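Local coordinates for sefir domain protein (Bacillus cereus F65185, PDB 5Y8E), which probably acts in signalling through interactions between SEFIR domains, which belong to the STIR clan, at residues 60-65 with 101-106. Residues are numbered along the deposited sequence; the frame is centred on the assembly and turned at random. Where two conformers were deposited one is given.
Sequences KVLVIC and IPISLG
Lys60 touches Ile101 at the start of two paired parallel strands in the central sheet of the SEFIR domain: its CD lies 4.0 Å from Ile101 CD1, while NZ turns away to the carbonyl O of Glu144. The axes of strands 60-65 and 101-104 run 21° apart in the same sense. Val61, whose backbone also bonds to Lys99, accepts Ile101 N at its O almost straight, at 177° about the hydrogen. Leu62 shares a face with Ile101, Ile64 and Ile103; CG sits anti to the carbonyl carbon, and CD2 at the far end of the branch rests 3.8 Å from Ile101 CB, the two side chains lying side by side. Val4 and Ile6 of strand 3-7 and Leu138 of helix 131-143 also touch Leu62, which places this face in the buried core. Val63 grips the partner twice, N to Ile101 O at 3.1 Å and O to Ile103 N at 2.9 Å; the first, longer bond has its donor 48° out of the carbonyl plane. The bridge opposite Val63 falls to Pro102, whose ring nitrogen has no hydrogen to give, but in this register the ladder takes its donors from Ile101 and Ile103. Ile64 meets two partners with separate branches: CD1 reaches Ile103 CD1 at 3.9 Å, and CG2 touches Leu105 CD1 at 3.8 Å as those side chains cross. Cys65 N donates to Ile103 O and its O receives Leu105 N at 3.0 Å; its side chain lies on the Pro102 face, with SG 4.4 Å from Pro102 CB.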
# COMPACT_ATOMS: atom_id res chain seq x y z
N LYS A 60 -1.58 -7.51 5.31
CA LYS A 60 -2.16 -6.38 4.59
C LYS A 60 -1.06 -5.66 3.84
O LYS A 60 0.09 -5.60 4.30
CB LYS A 60 -2.86 -5.42 5.56
CG LYS A 60 -4.10 -5.99 6.27
CD LYS A 60 -5.24 -6.26 5.29
CE LYS A 60 -6.58 -6.47 6.01
NZ LYS A 60 -6.54 -7.65 6.90
N VAL A 61 -1.40 -5.10 2.69
CA VAL A 61 -0.45 -4.34 1.89
C VAL A 61 -1.01 -2.94 1.66
O VAL A 61 -2.04 -2.77 0.99
CB VAL A 61 -0.19 -5.01 0.51
CG1 VAL A 61 0.73 -4.14 -0.34
CG2 VAL A 61 0.42 -6.40 0.69
N LEU A 62 -0.35 -1.93 2.23
CA LEU A 62 -0.78 -0.56 1.96
C LEU A 62 -0.17 -0.13 0.64
O LEU A 62 1.04 -0.28 0.43
CB LEU A 62 -0.32 0.37 3.08
CG LEU A 62 -0.68 -0.02 4.51
CD1 LEU A 62 -0.42 1.14 5.49
CD2 LEU A 62 -2.14 -0.51 4.61
N VAL A 63 -1.00 0.40 -0.25
CA VAL A 63 -0.49 0.87 -1.54
C VAL A 63 -0.59 2.38 -1.52
O VAL A 63 -1.70 2.93 -1.55
CB VAL A 63 -1.29 0.29 -2.73
CG1 VAL A 63 -0.59 0.64 -4.04
CG2 VAL A 63 -1.41 -1.22 -2.62
N ILE A 64 0.55 3.04 -1.41
CA ILE A 64 0.55 4.49 -1.24
C ILE A 64 0.40 5.15 -2.60
O ILE A 64 1.37 5.31 -3.36
CB ILE A 64 1.82 5.00 -0.52
CG1 ILE A 64 2.03 4.25 0.80
CG2 ILE A 64 1.73 6.50 -0.30
CD1 ILE A 64 0.81 4.26 1.73
N CYS A 65 -0.83 5.51 -2.92
CA CYS A 65 -1.13 5.98 -4.26
C CYS A 65 -1.07 7.49 -4.36
O CYS A 65 -2.10 8.16 -4.33
CB CYS A 65 -2.50 5.47 -4.68
SG CYS A 65 -2.57 3.68 -4.92
N ILE A 101 -4.81 -2.47 0.69
CA ILE A 101 -5.49 -1.26 1.16
C ILE A 101 -4.86 -0.06 0.45
O ILE A 101 -3.83 0.48 0.89
CB ILE A 101 -5.37 -1.08 2.68
CG1 ILE A 101 -5.90 -2.30 3.42
CG2 ILE A 101 -6.09 0.20 3.14
CD1 ILE A 101 -5.65 -2.26 4.92
N PRO A 102 -5.46 0.35 -0.67
CA PRO A 102 -4.93 1.51 -1.39
C PRO A 102 -5.26 2.78 -0.64
O PRO A 102 -6.39 2.94 -0.20
CB PRO A 102 -5.69 1.46 -2.72
CG PRO A 102 -6.19 0.04 -2.84
CD PRO A 102 -6.52 -0.33 -1.42
N ILE A 103 -4.27 3.67 -0.49
CA ILE A 103 -4.50 4.98 0.11
C ILE A 103 -4.22 6.02 -0.96
O ILE A 103 -3.08 6.16 -1.42
CB ILE A 103 -3.57 5.22 1.31
CG1 ILE A 103 -3.69 4.09 2.34
CG2 ILE A 103 -3.87 6.57 1.97
CD1 ILE A 103 -2.64 4.18 3.47
N SER A 104 -5.25 6.76 -1.36
CA SER A 104 -5.09 7.79 -2.39
C SER A 104 -4.69 9.12 -1.78
O SER A 104 -5.40 9.67 -0.92
CB SER A 104 -6.37 7.96 -3.21
OG SER A 104 -6.17 8.84 -4.31
N LEU A 105 -3.54 9.64 -2.20
CA LEU A 105 -3.07 10.93 -1.72
C LEU A 105 -3.44 11.96 -2.76
O LEU A 105 -2.68 12.21 -3.70
CB LEU A 105 -1.55 10.90 -1.51
CG LEU A 105 -1.05 9.82 -0.55
CD1 LEU A 105 0.43 10.02 -0.25
CD2 LEU A 105 -1.86 9.82 0.73
N GLY A 106 -4.62 12.54 -2.63
CA GLY A 106 -5.10 13.49 -3.61
C GLY A 106 -5.90 12.81 -4.71
O GLY A 106 -6.17 11.61 -4.65